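Local coordinates for pancreatic lipase related protein 2 (Equus caballus, PDB 1W52) that probably hydrolyses the acyl ester bonds of galactolipids and triacylglycerols, as a secreted calcium-binding lipase, at residues 74-79 / 104-109; 283-288 / 299-304; 204-209 / 234-239; 346-351 / 383-388. All blocks are in the same frame, centred on the assembly; numbering follows the deposited sequence.

Contact 1. Residues 74-79 / 104-109; sequences FVIHGF and ISVDWS. With DDQ (decylamine-N,N-dimethyl-N-oxide), chain C.
V75 binds the neighbouring strand through both of its backbone polar atoms: its N donates to I104 O at 2.7 Å, and its O accepts from V106 N at 3.0 Å. These bonds give the parallel register between strands 72-76 and 102-107, which with helix 87-96 form a beta-alpha-beta crossover of the alpha/beta-hydrolase sheet. Beyond the strands, W108 NE1 donates to H77 O at 3.0 Å, although the indole nitrogen sits too close to the imidazole for its place to be certain. H77 CG and W108 CG both lie between backbone N and carbonyl carbon (chi1 74° and 58°), and the rings form an offset stack, H77 to W108 five-membered ring centroids 3.9 Å apart, planes at 27°, the exact spacing doubtful. An alanine in place of W108 would probably leave H77 O without its indole donor and the imidazole freer to turn. On the face carrying F74, I76, I104 and V106, V106 CG2 packs on I76 CG1 at 3.8 Å and F74 CD2 at 4.0 Å, under helices 116-141 and 155-166; V75 and S105 meet helix 87-96. In the ligand pocket, F79 CD2 lies 3.9 Å from C7 of the bound detergent.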
loop_
_atom_site.group_PDB
_atom_site.type_symbol
_atom_site.label_atom_id
_atom_site.label_comp_id
_atom_site.label_asym_id
_atom_site.label_seq_id
_atom_site.Cartn_x
_atom_site.Cartn_y
_atom_site.Cartn_z
ATOM N N PHE A 74 -12.187 -8.694 7.150
ATOM C CA PHE A 74 -12.335 -7.780 8.269
ATOM C C PHE A 74 -11.517 -6.543 7.917
ATOM O O PHE A 74 -10.388 -6.646 7.389
ATOM C CB PHE A 74 -11.739 -8.420 9.503
ATOM C CG PHE A 74 -12.662 -9.404 10.211
ATOM C CD1 PHE A 74 -12.333 -10.783 10.313
ATOM C CD2 PHE A 74 -13.810 -8.958 10.848
ATOM C CE1 PHE A 74 -13.124 -11.641 11.016
ATOM C CE2 PHE A 74 -14.606 -9.843 11.547
ATOM C CZ PHE A 74 -14.249 -11.175 11.630
ATOM N N VAL A 75 -12.076 -5.382 8.216
ATOM C CA VAL A 75 -11.400 -4.114 7.978
ATOM C C VAL A 75 -11.407 -3.284 9.244
ATOM O O VAL A 75 -12.419 -2.772 9.633
ATOM C CB VAL A 75 -12.128 -3.374 6.909
ATOM C CG1 VAL A 75 -11.562 -2.008 6.741
ATOM C CG2 VAL A 75 -12.009 -4.159 5.604
ATOM N N ILE A 76 -10.276 -3.135 9.888
ATOM C CA ILE A 76 -10.185 -2.401 11.155
ATOM C C ILE A 76 -9.484 -1.014 11.015
ATOM O O ILE A 76 -8.314 -0.938 10.590
ATOM C CB ILE A 76 -9.382 -3.271 12.140
ATOM C CG1 ILE A 76 -9.839 -4.741 12.065
ATOM C CG2 ILE A 76 -9.505 -2.702 13.550
ATOM C CD1 ILE A 76 -8.931 -5.720 12.804
ATOM N N HIS A 77 -10.175 0.053 11.417
ATOM C CA HIS A 77 -9.582 1.395 11.433
ATOM C C HIS A 77 -8.622 1.595 12.616
ATOM O O HIS A 77 -8.451 0.718 13.481
ATOM C CB HIS A 77 -10.665 2.476 11.484
ATOM C CG HIS A 77 -11.329 2.594 12.817
ATOM N ND1 HIS A 77 -12.686 2.766 12.955
ATOM C CD2 HIS A 77 -10.839 2.518 14.075
ATOM C CE1 HIS A 77 -12.998 2.829 14.237
ATOM N NE2 HIS A 77 -11.894 2.677 14.939
ATOM N N GLY A 78 -7.991 2.755 12.682
ATOM C CA GLY A 78 -7.154 3.025 13.831
ATOM C C GLY A 78 -7.550 4.257 14.617
ATOM O O GLY A 78 -8.725 4.665 14.573
ATOM N N PHE A 79 -6.534 4.827 15.316
ATOM C CA PHE A 79 -6.625 6.067 16.141
ATOM C C PHE A 79 -7.490 7.126 15.481
ATOM O O PHE A 79 -7.242 7.532 14.333
ATOM C CB PHE A 79 -5.208 6.612 16.354
ATOM C CG PHE A 79 -5.102 7.767 17.323
ATOM C CD1 PHE A 79 -5.343 7.614 18.670
ATOM C CD2 PHE A 79 -4.700 9.008 16.889
ATOM C CE1 PHE A 79 -5.253 8.692 19.530
ATOM C CE2 PHE A 79 -4.603 10.069 17.783
ATOM C CZ PHE A 79 -4.887 9.887 19.090
ATOM N N ILE A 104 -16.630 -7.620 6.895
ATOM C CA ILE A 104 -16.971 -6.903 8.129
ATOM C C ILE A 104 -16.011 -5.734 8.414
ATOM O O ILE A 104 -14.776 -5.870 8.322
ATOM C CB ILE A 104 -16.942 -7.840 9.375
ATOM C CG1 ILE A 104 -17.724 -9.144 9.151
ATOM C CG2 ILE A 104 -17.459 -7.097 10.603
ATOM C CD1 ILE A 104 -17.241 -10.269 10.047
ATOM N N SER A 105 -16.615 -4.609 8.794
ATOM C CA SER A 105 -15.925 -3.395 9.173
ATOM C C SER A 105 -15.990 -3.361 10.674
ATOM O O SER A 105 -17.064 -3.459 11.236
ATOM C CB SER A 105 -16.642 -2.196 8.559
ATOM O OG SER A 105 -16.211 -0.970 9.139
ATOM N N VAL A 106 -14.835 -3.301 11.322
ATOM C CA VAL A 106 -14.753 -3.315 12.778
ATOM C C VAL A 106 -14.723 -1.871 13.298
ATOM O O VAL A 106 -13.673 -1.230 13.290
ATOM C CB VAL A 106 -13.502 -4.051 13.248
ATOM C CG1 VAL A 106 -13.394 -3.997 14.783
ATOM C CG2 VAL A 106 -13.495 -5.498 12.748
ATOM N N ASP A 107 -15.868 -1.352 13.731
ATOM C CA ASP A 107 -15.932 0.016 14.219
ATOM C C ASP A 107 -15.677 0.082 15.703
ATOM O O ASP A 107 -16.464 -0.424 16.472
ATOM C CB ASP A 107 -17.298 0.620 13.947
ATOM C CG ASP A 107 -17.476 1.990 14.613
ATOM O OD1 ASP A 107 -17.604 2.026 15.828
ATOM O OD2 ASP A 107 -17.511 3.080 14.023
ATOM N N TRP A 108 -14.587 0.718 16.119
ATOM C CA TRP A 108 -14.336 0.936 17.549
ATOM C C TRP A 108 -14.061 2.389 17.833
ATOM O O TRP A 108 -13.265 2.716 18.701
ATOM C CB TRP A 108 -13.189 0.084 18.049
ATOM C CG TRP A 108 -11.928 0.300 17.356
ATOM C CD1 TRP A 108 -11.660 0.043 16.057
ATOM C CD2 TRP A 108 -10.707 0.778 17.929
ATOM N NE1 TRP A 108 -10.342 0.324 15.775
ATOM C CE2 TRP A 108 -9.733 0.780 16.907
ATOM C CE3 TRP A 108 -10.338 1.213 19.202
ATOM C CZ2 TRP A 108 -8.424 1.185 17.115
ATOM C CZ3 TRP A 108 -9.020 1.608 19.408
ATOM C CH2 TRP A 108 -8.083 1.587 18.367
ATOM N N SER A 109 -14.767 3.239 17.101
ATOM C CA SER A 109 -14.530 4.672 17.070
ATOM C C SER A 109 -14.360 5.304 18.435
ATOM O O SER A 109 -13.341 5.956 18.730
ATOM C CB SER A 109 -15.687 5.363 16.353
ATOM O OG SER A 109 -16.922 4.792 16.716
HETATM N N1 DDQ C . -9.758 10.301 9.403
HETATM O O1 DDQ C . -10.093 9.206 8.891
HETATM C CM1 DDQ C . -10.076 11.405 8.428
HETATM C CM2 DDQ C . -10.503 10.550 10.673
HETATM C C1 DDQ C . -8.285 10.131 9.597
HETATM C C2 DDQ C . -7.817 9.549 10.937
HETATM C C3 DDQ C . -6.879 10.549 11.601
HETATM C C4 DDQ C . -5.403 10.232 11.410
HETATM C C5 DDQ C . -4.702 10.096 12.750
HETATM C C6 DDQ C . -3.268 9.765 12.443
HETATM C C7 DDQ C . -2.480 9.475 13.687
HETATM C C8 DDQ C . -1.903 8.073 13.675
HETATM C C9 DDQ C . -1.334 7.744 15.060
HETATM C C10 DDQ C . -0.107 6.859 15.037
#

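Contact 2. Residues 283-288 / 299-304; sequences LAYPCD and FPCPAG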
loop_
_atom_site.group_PDB
_atom_site.type_symbol
_atom_site.label_atom_id
_atom_site.label_comp_id
_atom_site.label_asym_id
_atom_site.label_seq_id
_atom_site.Cartn_x
_atom_site.Cartn_y
_atom_site.Cartn_z
ATOM N N LEU A 283 2.153 -3.044 -9.231
ATOM C CA LEU A 283 3.031 -4.190 -9.216
ATOM C C LEU A 283 4.301 -3.894 -8.464
ATOM O O LEU A 283 5.040 -3.020 -8.829
ATOM C CB LEU A 283 3.410 -4.587 -10.629
ATOM C CG LEU A 283 2.377 -5.202 -11.604
ATOM C CD1 LEU A 283 1.322 -4.197 -12.164
ATOM C CD2 LEU A 283 3.161 -5.818 -12.741
ATOM N N ALA A 284 4.588 -4.634 -7.421
ATOM C CA ALA A 284 5.820 -4.401 -6.719
ATOM C C ALA A 284 6.983 -5.165 -7.334
ATOM O O ALA A 284 6.829 -6.229 -7.911
ATOM C CB ALA A 284 5.640 -4.780 -5.284
ATOM N N TYR A 285 8.166 -4.614 -7.192
ATOM C CA TYR A 285 9.352 -5.210 -7.788
ATOM C C TYR A 285 10.271 -5.506 -6.636
ATOM O O TYR A 285 10.355 -4.707 -5.721
ATOM C CB TYR A 285 10.074 -4.244 -8.747
ATOM C CG TYR A 285 9.281 -3.862 -9.979
ATOM C CD1 TYR A 285 8.130 -3.145 -9.856
ATOM C CD2 TYR A 285 9.682 -4.221 -11.253
ATOM C CE1 TYR A 285 7.398 -2.797 -10.904
ATOM C CE2 TYR A 285 8.901 -3.856 -12.360
ATOM C CZ TYR A 285 7.762 -3.138 -12.145
ATOM O OH TYR A 285 6.913 -2.677 -13.121
ATOM N N PRO A 286 10.990 -6.612 -6.647
ATOM C CA PRO A 286 11.827 -6.933 -5.486
ATOM C C PRO A 286 13.130 -6.172 -5.638
ATOM O O PRO A 286 13.444 -5.884 -6.801
ATOM C CB PRO A 286 11.985 -8.442 -5.598
ATOM C CG PRO A 286 10.986 -8.820 -6.758
ATOM C CD PRO A 286 11.062 -7.640 -7.691
ATOM N N CYS A 287 13.806 -5.818 -4.535
ATOM C CA CYS A 287 14.982 -4.962 -4.569
ATOM C C CYS A 287 15.547 -4.764 -3.197
ATOM O O CYS A 287 14.841 -4.956 -2.243
ATOM C CB CYS A 287 14.628 -3.593 -5.101
ATOM S SG CYS A 287 15.855 -2.945 -6.267
ATOM N N ASP A 288 16.812 -4.359 -3.093
ATOM C CA ASP A 288 17.486 -4.228 -1.788
ATOM C C ASP A 288 17.142 -2.929 -1.155
ATOM O O ASP A 288 17.161 -2.816 0.047
ATOM C CB ASP A 288 19.012 -4.218 -1.914
ATOM C CG ASP A 288 19.538 -5.337 -2.788
ATOM O OD1 ASP A 288 19.308 -6.513 -2.412
ATOM O OD2 ASP A 288 20.185 -5.148 -3.855
ATOM N N PHE A 299 14.638 -4.472 -12.652
ATOM C CA PHE A 299 13.627 -4.387 -13.711
ATOM C C PHE A 299 13.889 -5.416 -14.874
ATOM O O PHE A 299 15.032 -5.742 -15.186
ATOM C CB PHE A 299 13.602 -2.940 -14.191
ATOM C CG PHE A 299 12.558 -2.623 -15.235
ATOM C CD1 PHE A 299 12.823 -2.800 -16.558
ATOM C CD2 PHE A 299 11.337 -2.073 -14.890
ATOM C CE1 PHE A 299 11.848 -2.488 -17.537
ATOM C CE2 PHE A 299 10.340 -1.746 -15.871
ATOM C CZ PHE A 299 10.603 -1.961 -17.188
ATOM N N PRO A 300 12.845 -5.947 -15.510
ATOM C CA PRO A 300 11.428 -5.737 -15.164
ATOM C C PRO A 300 10.911 -6.798 -14.203
ATOM O O PRO A 300 11.703 -7.455 -13.518
ATOM C CB PRO A 300 10.717 -5.826 -16.530
ATOM C CG PRO A 300 11.567 -6.713 -17.316
ATOM C CD PRO A 300 12.981 -6.781 -16.702
ATOM N N CYS A 301 9.597 -6.944 -14.131
ATOM C CA CYS A 301 9.025 -7.959 -13.304
ATOM C C CYS A 301 9.843 -9.225 -13.484
ATOM O O CYS A 301 10.246 -9.509 -14.629
ATOM C CB CYS A 301 7.584 -8.174 -13.725
ATOM S SG CYS A 301 6.525 -6.807 -13.169
ATOM N N PRO A 302 10.060 -9.984 -12.389
ATOM C CA PRO A 302 10.949 -11.169 -12.370
ATOM C C PRO A 302 10.336 -12.418 -13.055
ATOM O O PRO A 302 9.223 -12.314 -13.609
ATOM C CB PRO A 302 11.120 -11.435 -10.868
ATOM C CG PRO A 302 9.799 -11.030 -10.301
ATOM C CD PRO A 302 9.393 -9.797 -11.084
ATOM N N ALA A 303 11.027 -13.569 -13.005
ATOM C CA ALA A 303 10.550 -14.806 -13.658
ATOM C C ALA A 303 9.009 -14.917 -13.657
ATOM O O ALA A 303 8.361 -14.609 -14.670
ATOM C CB ALA A 303 11.196 -16.045 -13.021
ATOM N N GLY A 304 8.414 -15.288 -12.528
ATOM C CA GLY A 304 7.005 -15.625 -12.521
ATOM C C GLY A 304 6.024 -14.481 -12.673
ATOM O O GLY A 304 4.853 -14.697 -12.970
#
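The sulfur of C301 is gripped from several sides: it is disulfide-bonded to C306, touched by L283 CD2 at 3.5 Å, and met obliquely by the Y285 ring, whose centroid lies 4.4 Å from SG. The sulfur stands 33° off the ring normal, a sulfur-aromatic contact. Y285 CG is anti to its carbonyl carbon (chi1 -65°), beside the backbone N. At the rim of the ring, CE2 is 3.6 Å from C301 N and 3.9 Å from F299 CD2, while P300 C approaches at the edge, near the plane. The peptide before P300 is cis, and P300 CB rests 3.6 Å above the plane of the F299 ring, over its centre. An alanine at Y285 would probably open a gap between F299 and the C301 sulfur and deprive that sulfur of its aromatic partner. Farther along, P286 CG and P302 CG meet at 4.3 Å. Y285 belongs to the short, weakly bonded strand 285-286 at the edge of the mixed alpha/beta-hydrolase sheet, antiparallel to 325-329; Y285 and F299 side chains also touch R341. The C301-C306 and C287-C298 disulfides each lead outside the pair, so the fit between the segments is apolar and sulfur-aromatic, made by leucine methyl, sulfur, rings and prolines.

Contact 3. Residues 204-209 / 234-239; sequences IHTDAS and KQMPGC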
loop_
_atom_site.group_PDB
_atom_site.type_symbol
_atom_site.label_atom_id
_atom_site.label_comp_id
_atom_site.label_asym_id
_atom_site.label_seq_id
_atom_site.Cartn_x
_atom_site.Cartn_y
_atom_site.Cartn_z
ATOM N N ILE A 204 1.779 -2.666 3.650
ATOM C CA ILE A 204 2.057 -1.459 2.881
ATOM C C ILE A 204 2.555 -0.321 3.787
ATOM O O ILE A 204 1.892 0.047 4.741
ATOM C CB ILE A 204 0.820 -1.042 2.095
ATOM C CG1 ILE A 204 0.410 -2.192 1.216
ATOM C CG2 ILE A 204 1.124 0.148 1.178
ATOM C CD1 ILE A 204 -0.927 -1.952 0.526
ATOM N N HIS A 205 3.733 0.215 3.452
ATOM C CA HIS A 205 4.414 1.262 4.231
ATOM C C HIS A 205 4.381 2.588 3.453
ATOM O O HIS A 205 5.093 2.726 2.460
ATOM C CB HIS A 205 5.892 0.946 4.393
ATOM C CG HIS A 205 6.208 -0.321 5.142
ATOM N ND1 HIS A 205 6.598 -0.320 6.466
ATOM C CD2 HIS A 205 6.301 -1.609 4.720
ATOM C CE1 HIS A 205 6.880 -1.559 6.833
ATOM N NE2 HIS A 205 6.697 -2.361 5.797
ATOM N N THR A 206 3.562 3.539 3.906
ATOM C CA THR A 206 3.463 4.850 3.265
ATOM C C THR A 206 4.001 6.030 4.073
ATOM O O THR A 206 4.139 7.080 3.500
ATOM C CB THR A 206 2.006 5.183 2.864
ATOM O OG1 THR A 206 1.144 5.089 4.018
ATOM C CG2 THR A 206 1.456 4.139 1.855
ATOM N N ASP A 207 4.285 5.891 5.375
ATOM C CA ASP A 207 4.656 7.060 6.201
ATOM C C ASP A 207 5.750 6.687 7.182
ATOM O O ASP A 207 5.737 7.069 8.332
ATOM C CB ASP A 207 3.411 7.581 6.932
ATOM C CG ASP A 207 3.609 8.948 7.621
ATOM O OD1 ASP A 207 4.470 9.709 7.137
ATOM O OD2 ASP A 207 2.933 9.318 8.629
ATOM N N ALA A 208 6.734 5.962 6.671
ATOM C CA ALA A 208 7.828 5.329 7.425
ATOM C C ALA A 208 9.076 6.223 7.772
ATOM O O ALA A 208 10.155 5.762 8.205
ATOM C CB ALA A 208 8.271 4.139 6.610
ATOM N N SER A 209 8.946 7.525 7.550
ATOM C CA SER A 209 9.847 8.510 8.193
ATOM C C SER A 209 9.806 8.249 9.706
ATOM O O SER A 209 8.882 7.555 10.246
ATOM C CB SER A 209 9.406 9.940 7.843
ATOM O OG SER A 209 8.513 9.913 6.701
ATOM N N LYS A 234 8.259 6.687 2.256
ATOM C CA LYS A 234 8.421 7.799 3.200
ATOM C C LYS A 234 7.665 9.067 2.753
ATOM O O LYS A 234 7.128 9.771 3.592
ATOM C CB LYS A 234 9.916 8.051 3.470
ATOM C CG LYS A 234 10.631 6.770 3.925
ATOM C CD LYS A 234 11.818 6.947 4.898
ATOM C CE LYS A 234 13.165 6.627 4.251
ATOM N NZ LYS A 234 13.800 7.905 3.670
ATOM N N GLN A 235 7.594 9.347 1.458
ATOM C CA GLN A 235 6.935 10.546 0.997
ATOM C C GLN A 235 6.134 10.155 -0.205
ATOM O O GLN A 235 6.644 9.727 -1.182
ATOM C CB GLN A 235 7.956 11.643 0.681
ATOM C CG GLN A 235 8.734 12.220 1.979
ATOM C CD GLN A 235 10.115 12.971 1.674
ATOM O OE1 GLN A 235 10.526 13.112 0.511
ATOM N NE2 GLN A 235 10.788 13.440 2.731
ATOM N N MET A 236 4.839 10.219 -0.080
ATOM C CA MET A 236 3.956 9.725 -1.094
ATOM C C MET A 236 3.650 10.940 -1.950
ATOM O O MET A 236 3.456 12.003 -1.415
ATOM C CB MET A 236 2.627 9.195 -0.495
ATOM C CG MET A 236 2.712 7.991 0.381
ATOM S SD MET A 236 3.649 6.676 -0.353
ATOM C CE MET A 236 5.257 6.841 0.433
ATOM N N PRO A 237 3.589 10.755 -3.268
ATOM C CA PRO A 237 3.099 11.748 -4.200
ATOM C C PRO A 237 1.679 12.087 -3.939
ATOM O O PRO A 237 0.884 11.161 -3.649
ATOM C CB PRO A 237 3.192 11.018 -5.531
ATOM C CG PRO A 237 4.330 10.162 -5.319
ATOM C CD PRO A 237 4.033 9.562 -3.994
ATOM N N GLY A 238 1.373 13.380 -4.084
ATOM C CA GLY A 238 0.050 13.920 -3.875
ATOM C C GLY A 238 -0.002 14.617 -2.531
ATOM O O GLY A 238 -0.923 15.374 -2.242
ATOM N N CYS A 239 0.971 14.319 -1.689
ATOM C CA CYS A 239 1.015 14.839 -0.344
ATOM C C CYS A 239 2.108 15.871 -0.294
ATOM O O CYS A 239 3.098 15.747 -1.013
ATOM C CB CYS A 239 1.377 13.727 0.646
ATOM S SG CYS A 239 0.207 12.392 0.721
#
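M236 reaches T206 between two loops that leave the C-terminal ends of the adjacent parallel strands 201-204 and 226-230 of the alpha/beta-hydrolase sheet. Its CA-CB bond is directed at the other loop, and with CG anti to the carbonyl carbon (chi1 -66°) that CG comes 3.5 Å from T206 O and 3.8 Å from T206 CB. The chain bends at the next torsion, and SD settles 3.9 Å from T206 CB, with T206 CG2 also near. After a further bend at chi3, CE lies 3.3 Å from T206 O. The two side chains cross at about a right angle, so the thioether runs across the threonine. The hydroxyl of T206 is engaged outside this pair, bonding to N264 O, and the OD1 of N264 accepts from M236 N; N264, a residue of helix 257-277, thus serves both loops. T206 N bonds to OD1 of D178, the predicted charge-relay acid, which places the 204-209 loop against the probable catalytic triad. From M236 to C239 the chain makes a type II beta turn; C239 is disulfide-bonded to C263. At the outer side K234 brings CG and CD of its bent chain against A208 and S209, with CD 3.9 Å from A208 O, while its amine leads away. S209 OG stands 3.4 Å from K234 O, at an angle too poor for a hydrogen bond.

Contact 4. Residues 346-351 / 383-388; sequences ITLAGS and SSYTLD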
loop_
_atom_site.group_PDB
_atom_site.type_symbol
_atom_site.label_atom_id
_atom_site.label_comp_id
_atom_site.label_asym_id
_atom_site.label_seq_id
_atom_site.Cartn_x
_atom_site.Cartn_y
_atom_site.Cartn_z
ATOM N N ILE A 346 17.814 5.392 -24.878
ATOM C CA ILE A 346 18.123 6.246 -26.024
ATOM C C ILE A 346 19.655 6.278 -26.199
ATOM O O ILE A 346 20.374 6.715 -25.309
ATOM C CB ILE A 346 17.477 7.663 -25.856
ATOM C CG1 ILE A 346 15.989 7.595 -26.275
ATOM C CG2 ILE A 346 18.211 8.689 -26.685
ATOM C CD1 ILE A 346 15.120 8.862 -26.114
ATOM N N THR A 347 20.120 5.728 -27.326
ATOM C CA THR A 347 21.507 5.831 -27.790
ATOM C C THR A 347 21.594 6.968 -28.794
ATOM O O THR A 347 20.752 7.082 -29.697
ATOM C CB THR A 347 21.968 4.511 -28.472
ATOM O OG1 THR A 347 22.347 3.543 -27.489
ATOM C CG2 THR A 347 23.253 4.718 -29.284
ATOM N N LEU A 348 22.622 7.799 -28.653
ATOM C CA LEU A 348 22.690 9.035 -29.427
ATOM C C LEU A 348 23.290 8.826 -30.808
ATOM O O LEU A 348 23.655 7.712 -31.185
ATOM C CB LEU A 348 23.440 10.122 -28.648
ATOM C CG LEU A 348 22.604 10.739 -27.517
ATOM C CD1 LEU A 348 23.402 11.821 -26.841
ATOM C CD2 LEU A 348 21.243 11.304 -27.988
ATOM N N ALA A 349 23.344 9.904 -31.574
ATOM C CA ALA A 349 23.927 9.863 -32.895
ATOM C C ALA A 349 24.509 11.236 -33.222
ATOM O O ALA A 349 24.612 12.098 -32.339
ATOM C CB ALA A 349 22.867 9.447 -33.900
ATOM N N GLY A 350 24.936 11.409 -34.473
ATOM C CA GLY A 350 25.341 12.705 -35.007
ATOM C C GLY A 350 26.843 12.949 -35.056
ATOM O O GLY A 350 27.643 12.001 -35.110
ATOM N N SER A 351 27.213 14.236 -35.038
ATOM C CA SER A 351 28.611 14.666 -35.129
ATOM C C SER A 351 29.031 15.563 -33.960
ATOM O O SER A 351 30.010 15.277 -33.261
ATOM C CB SER A 351 28.855 15.394 -36.461
ATOM O OG SER A 351 30.167 15.155 -36.954
ATOM N N SER A 383 26.509 6.813 -28.021
ATOM C CA SER A 383 26.729 6.317 -26.664
ATOM C C SER A 383 25.461 5.534 -26.249
ATOM O O SER A 383 25.179 4.486 -26.840
ATOM C CB SER A 383 27.065 7.474 -25.709
ATOM O OG SER A 383 26.169 8.560 -25.874
ATOM N N SER A 384 24.700 6.027 -25.269
ATOM C CA SER A 384 23.449 5.389 -24.819
ATOM C C SER A 384 23.029 5.942 -23.468
ATOM O O SER A 384 23.881 6.298 -22.646
ATOM C CB SER A 384 23.537 3.858 -24.728
ATOM O OG SER A 384 24.466 3.452 -23.747
ATOM N N TYR A 385 21.716 5.955 -23.233
ATOM C CA TYR A 385 21.122 6.727 -22.142
ATOM C C TYR A 385 19.674 6.260 -21.807
ATOM O O TYR A 385 18.698 6.758 -22.404
ATOM C CB TYR A 385 21.157 8.246 -22.493
ATOM C CG TYR A 385 22.567 8.901 -22.613
ATOM C CD1 TYR A 385 22.871 9.775 -23.669
ATOM C CD2 TYR A 385 23.584 8.656 -21.660
ATOM C CE1 TYR A 385 24.145 10.365 -23.780
ATOM C CE2 TYR A 385 24.856 9.248 -21.774
ATOM C CZ TYR A 385 25.123 10.100 -22.835
ATOM O OH TYR A 385 26.358 10.695 -22.955
ATOM N N THR A 386 19.557 5.315 -20.853
ATOM C CA THR A 386 18.251 4.806 -20.366
ATOM C C THR A 386 17.734 5.469 -19.091
ATOM O O THR A 386 18.496 6.059 -18.311
ATOM C CB THR A 386 18.280 3.276 -20.064
ATOM O OG1 THR A 386 19.426 2.940 -19.289
ATOM C CG2 THR A 386 18.461 2.480 -21.266
ATOM N N LEU A 387 16.430 5.293 -18.863
ATOM C CA LEU A 387 15.764 5.697 -17.614
ATOM C C LEU A 387 14.328 5.108 -17.452
ATOM O O LEU A 387 13.460 5.273 -18.319
ATOM C CB LEU A 387 15.727 7.233 -17.478
ATOM C CG LEU A 387 15.164 7.815 -16.167
ATOM C CD1 LEU A 387 16.248 7.998 -15.093
ATOM C CD2 LEU A 387 14.411 9.111 -16.452
ATOM N N ASP A 388 14.083 4.475 -16.306
ATOM C CA ASP A 388 12.799 3.866 -16.002
ATOM C C ASP A 388 11.798 4.933 -15.664
ATOM O O ASP A 388 12.158 5.913 -15.072
ATOM C CB ASP A 388 13.000 2.874 -14.868
ATOM C CG ASP A 388 13.871 1.700 -15.305
ATOM O OD1 ASP A 388 13.660 1.283 -16.469
ATOM O OD2 ASP A 388 14.776 1.144 -14.627
#
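Y385, I346 and L348 have the most surface buried here, 67, 61 and 51 Å² respectively, and between them they join backbone to backbone and side chain to ring. I346 N donates to Y385 O at 3.0 Å, but the bond is bent (132° at the hydrogen), and the donor rises well above the carbonyl plane. I346 O in turn lies 3.3 Å from Y385 CB. Y385 CG is anti to its carbonyl carbon (chi1 -65°), beside the backbone N. Two residues beyond I346, L348 crosses the Y385 side chain obliquely: L348 CD1 meets Y385 CE1 at 3.5 Å, in the plane of the ring and thus at its edge. T347 adds a side-chain bond, its OG1 donating to S383 O at 3.1 Å with the donor tilted 29° from the carbonyl plane. The two segments run antiparallel, I346 opposite Y385 and T347 opposite S384. This irregular pairing lies in the PLAT/LH2 domain and prolongs the antiparallel sheet of strands 340-344 and 387-391, where L387 bonds to V344 through the backbone and D388 forms a salt bridge with R343; beyond the pairing, Y385 stacks on F375 and L348 touches L379.

Contact 1 has the largest share of buried residues and contact 3 is also largely enclosed, whereas contacts 2 and 4 are only partly buried. Contacts 1 and 2 belong to one mixed sheet, the first between inner parallel strands, the second at its outermost strand, with centres 32 Å apart on opposite sides of the chain centre. Their chemistry follows: regular backbone bonds with ring and aliphatic packing in contact 1, sulfur and proline packing in contact 2. Contact 3 is side-chain packing against loop backbone beside the predicted triad, without cross-segment hydrogen bonds. Contact 4 lies in the PLAT/LH2 domain, with irregular antiparallel bonding, yet it touches contact 2 of the lipase region: F299 CD1 is 4.2 Å from D388 OD1.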